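Local atomic coordinates of MtVAO615 (Myceliophthora thermophila, PDB entry 6F72), a protein that carries one bicovalently bound FAD per subunit and probably works as a secreted flavoprotein oxidase, its reduced form reacting rapidly with oxygen, though no substrate is known. Residues K48-N51 with G52-A56; A195-G198 with A199-G203. All coordinates share one frame; numbering follows the deposited sequence.

From the N terminus, helix 40-49 ends at interaction 1 (48-51 with 52-56). Here a tight turn from Leu50 to His53 leads straight into strand 54-56, an outermost strand of a four-stranded mixed sheet. Interaction 2 (195-198 with 199-203) comes much later in the chain. Its turn, Gly198 to Val201, carries strand 193-198 of an antiparallel sheet towards helix 203-212. The two contacts are in series and neither nests in nor crosses the other. The centres of interactions 1 and 2 lie about 23 Å apart, and the two do not touch. Interaction 1 joins a helix to a strand beside two glycans. Interaction 2 joins a strand to a helix beside the FAD.

Interaction 1 (K48-N51 with G52-A56); sequences KTLN and GHLIA. With NAG (2-acetamido-2-deoxy-beta-D-glucopyranose), chain B; NAG (2-acetamido-2-deoxy-beta-D-glucopyranose), chain D.
Leu50 and His53 close a type I' beta turn, in which His53 N donates to Leu50 O over 3.1 Å. The turn overlaps the Schellman motif that ends helix 40-49; Asn51, with positive phi, belongs to both, and its N bonds back to Lys48 O. Gly52 also has positive phi, and a CB there would run into Asn51 O.

The His53 side chain bends back over this turn. Its CG lies anti to the carbonyl carbon (chi1 -73°), which brings ND1 to Leu50 O at 3.0 Å. This second donor lies in the carbonyl plane and close to the ring plane, whereas His53 N sits above the carbonyl plane. Two N-H groups of one residue thus grip a single oxygen. ND1 also makes a weak bond to Asn51 O. The Asn51 amide runs alongside the ring, its plane turned 52° from it, and ND2 comes within 3.3 Å of His53 CE1. With an alanine in place of this histidine, Leu50 O would probably keep only the backbone donor of the two from this residue, and O6 of the chain D sugar would lose its ring partner.

Among the apolar side chains, Leu50 CD1 meets Leu54 CD1 at 4.0 Å. Both leucines are buried: Leu50 also packs on helix 133-146, and Leu54 on Trp43 and Leu46 of helix 40-49. Two glycans border the loop. N2 of the chain B sugar bonds weakly to Leu54 O. On the other glycan, O6 of the chain D sugar pairs with His53 NE2 at 2.6 Å in a nearly straight hydrogen bond (174°).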
# COMPACT_ATOMS: atom_id res chain seq x y z
N LYS A 48 20.03 12.45 22.95
CA LYS A 48 20.65 13.78 22.94
C LYS A 48 20.94 14.24 21.50
O LYS A 48 20.44 15.29 21.07
CB LYS A 48 21.94 13.79 23.77
CG LYS A 48 22.55 15.17 23.98
CD LYS A 48 23.98 15.05 24.49
CE LYS A 48 24.69 16.40 24.58
NZ LYS A 48 24.39 17.11 25.85
N THR A 49 21.72 13.44 20.77
CA THR A 49 22.00 13.62 19.34
C THR A 49 20.73 13.93 18.54
O THR A 49 20.74 14.80 17.67
CB THR A 49 22.68 12.37 18.74
OG1 THR A 49 23.70 11.89 19.63
CG2 THR A 49 23.33 12.70 17.42
N LEU A 50 19.65 13.21 18.87
CA LEU A 50 18.34 13.37 18.22
C LEU A 50 17.49 14.53 18.73
O LEU A 50 16.32 14.67 18.34
CB LEU A 50 17.54 12.06 18.34
CG LEU A 50 18.04 10.85 17.57
CD1 LEU A 50 17.15 9.64 17.85
CD2 LEU A 50 18.11 11.13 16.07
N ASN A 51 18.06 15.35 19.63
CA ASN A 51 17.40 16.55 20.17
C ASN A 51 16.08 16.17 20.92
O ASN A 51 15.06 16.85 20.82
CB ASN A 51 17.27 17.55 18.98
CG ASN A 51 16.25 18.66 19.20
OD1 ASN A 51 16.20 19.30 20.26
ND2 ASN A 51 15.44 18.91 18.17
N GLY A 52 16.13 15.06 21.66
CA GLY A 52 14.95 14.54 22.37
C GLY A 52 13.92 13.75 21.56
O GLY A 52 12.82 13.47 22.07
N HIS A 53 14.26 13.37 20.33
CA HIS A 53 13.31 12.73 19.40
C HIS A 53 13.34 11.19 19.36
O HIS A 53 12.76 10.58 18.45
CB HIS A 53 13.44 13.35 17.99
CG HIS A 53 12.85 14.73 17.89
ND1 HIS A 53 13.56 15.86 18.24
CD2 HIS A 53 11.62 15.15 17.51
CE1 HIS A 53 12.79 16.92 18.07
NE2 HIS A 53 11.61 16.52 17.63
N LEU A 54 14.01 10.58 20.34
CA LEU A 54 13.86 9.14 20.60
C LEU A 54 12.63 8.89 21.47
O LEU A 54 12.40 9.61 22.46
CB LEU A 54 15.11 8.55 21.25
CG LEU A 54 15.30 7.02 21.27
CD1 LEU A 54 15.66 6.50 19.88
CD2 LEU A 54 16.35 6.62 22.29
N ILE A 55 11.85 7.89 21.08
CA ILE A 55 10.66 7.44 21.81
C ILE A 55 10.85 5.95 22.17
O ILE A 55 11.26 5.16 21.33
CB ILE A 55 9.36 7.62 20.96
CG1 ILE A 55 9.18 9.08 20.51
CG2 ILE A 55 8.12 7.16 21.74
CD1 ILE A 55 7.90 9.34 19.75
N ALA A 56 10.62 5.60 23.43
CA ALA A 56 10.47 4.19 23.84
C ALA A 56 9.06 3.77 23.43
O ALA A 56 8.08 4.45 23.78
CB ALA A 56 10.66 4.02 25.35
C1 NAG B . 14.32 11.51 25.14
C2 NAG B . 13.31 10.76 26.03
C3 NAG B . 11.96 11.48 26.01
C4 NAG B . 12.08 12.94 26.46
C5 NAG B . 13.24 13.70 25.77
C6 NAG B . 13.76 14.80 26.69
C7 NAG B . 13.97 8.36 25.93
C8 NAG B . 13.60 7.04 25.34
N2 NAG B . 13.16 9.38 25.60
O3 NAG B . 11.05 10.80 26.87
O4 NAG B . 10.82 13.61 26.24
O5 NAG B . 14.40 12.92 25.44
O6 NAG B . 12.87 15.92 26.70
O7 NAG B . 14.95 8.48 26.65
C1 NAG D . 7.54 14.30 17.03
C2 NAG D . 6.43 14.60 18.05
C3 NAG D . 5.59 15.79 17.59
C4 NAG D . 6.46 17.03 17.33
C5 NAG D . 7.54 16.66 16.31
C6 NAG D . 8.50 17.80 16.00
C7 NAG D . 5.73 12.54 19.23
C8 NAG D . 4.69 11.46 19.28
N2 NAG D . 5.55 13.46 18.28
O3 NAG D . 4.56 16.07 18.54
O4 NAG D . 5.65 18.08 16.78
O5 NAG D . 8.29 15.51 16.76
O6 NAG D . 9.47 17.95 17.04
O7 NAG D . 6.68 12.54 20.01

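Interaction 2 (A195-G198 with A199-G203); sequences AKLG and AGVEG
Gly198 and Val201 are joined across a type I beta turn at the end of strand 193-198. This strand-turn-helix connection lies in the PCMH-type FAD-binding domain, and Ala199 belongs to the FAD pocket, its side chain about 3 Å from the cofactor.

One hydrogen bond closes the turn. Val201 N donates to Gly198 O over 3.0 Å, with an angle of 165° at the hydrogen. The bond is nearly straight, but the donor stands above the carbonyl plane, 47° out of it, and so is not on a lone pair. Gly200 N is almost as near to the same oxygen, at 3.1 Å from Gly198 O, yet its angle is too poor for a bond. Gly198 also stays in its sheet through a backbone bond with Ser178.

The apolar contacts lie beside this bond. The CB of Val201 points back toward the strand and lies 3.4 Å from Gly198 O. With CG1 anti to the backbone N (chi1 176°), its other methyl, CG2, is directed over Gly198 and reaches 3.2 Å from Gly198 O and 3.6 Å from Gly198 N. The same methyl meets Leu197 CB at 4.0 Å. Leu197 and Val201 both also pack on Ala206 of helix 203-212 and on Thr179 of strand 179-186, so they fill a buried seam between sheet and helix.

Polar contacts continue past the turn, at the start of the helix. Glu202 sits at the N-cap position of helix 203-212, and its side chain leaves the backbone on the side away from the strand. Its backbone N bonds to Glu205 OE1, while Lys177 NZ forms a salt bridge with Glu202 OE2 and a hydrogen bond with Gly200 O.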
# COMPACT_ATOMS: atom_id res chain seq x y z
N ALA A 195 4.68 18.84 -7.32
CA ALA A 195 4.59 18.98 -5.88
C ALA A 195 5.74 18.22 -5.23
O ALA A 195 5.96 17.04 -5.53
CB ALA A 195 3.25 18.46 -5.38
N LYS A 196 6.50 18.91 -4.39
CA LYS A 196 7.49 18.26 -3.54
C LYS A 196 6.79 17.94 -2.22
O LYS A 196 6.18 18.82 -1.60
CB LYS A 196 8.70 19.16 -3.33
CG LYS A 196 9.84 18.49 -2.58
CD LYS A 196 11.03 19.42 -2.45
CE LYS A 196 11.92 18.99 -1.30
NZ LYS A 196 13.11 19.89 -1.19
N LEU A 197 6.84 16.67 -1.81
CA LEU A 197 6.11 16.22 -0.63
C LEU A 197 7.00 15.48 0.34
O LEU A 197 7.73 14.57 -0.06
CB LEU A 197 4.93 15.32 -1.04
CG LEU A 197 3.88 15.76 -2.07
CD1 LEU A 197 2.92 14.60 -2.36
CD2 LEU A 197 3.11 17.00 -1.64
N GLY A 198 6.94 15.86 1.62
CA GLY A 198 7.72 15.17 2.66
C GLY A 198 7.28 13.72 2.81
O GLY A 198 6.14 13.37 2.46
N ALA A 199 8.17 12.88 3.33
CA ALA A 199 7.98 11.43 3.40
C ALA A 199 6.73 10.95 4.16
O ALA A 199 6.24 9.84 3.90
CB ALA A 199 9.23 10.77 3.95
N GLY A 200 6.21 11.77 5.07
CA GLY A 200 5.03 11.44 5.87
C GLY A 200 3.71 11.94 5.29
O GLY A 200 2.67 11.71 5.88
N VAL A 201 3.76 12.61 4.14
CA VAL A 201 2.53 13.13 3.50
C VAL A 201 1.61 11.95 3.12
O VAL A 201 2.04 11.00 2.44
CB VAL A 201 2.81 14.07 2.29
CG1 VAL A 201 1.51 14.51 1.61
CG2 VAL A 201 3.59 15.30 2.73
N GLU A 202 0.37 12.01 3.60
CA GLU A 202 -0.63 10.96 3.36
C GLU A 202 -1.56 11.38 2.23
O GLU A 202 -1.62 12.56 1.89
CB GLU A 202 -1.42 10.67 4.65
CG GLU A 202 -0.56 10.08 5.75
CD GLU A 202 -1.30 9.91 7.05
OE1 GLU A 202 -1.99 8.89 7.22
OE2 GLU A 202 -1.18 10.82 7.91
N GLY A 203 -2.25 10.42 1.63
CA GLY A 203 -3.13 10.66 0.49
C GLY A 203 -4.02 11.88 0.61
O GLY A 203 -4.04 12.72 -0.30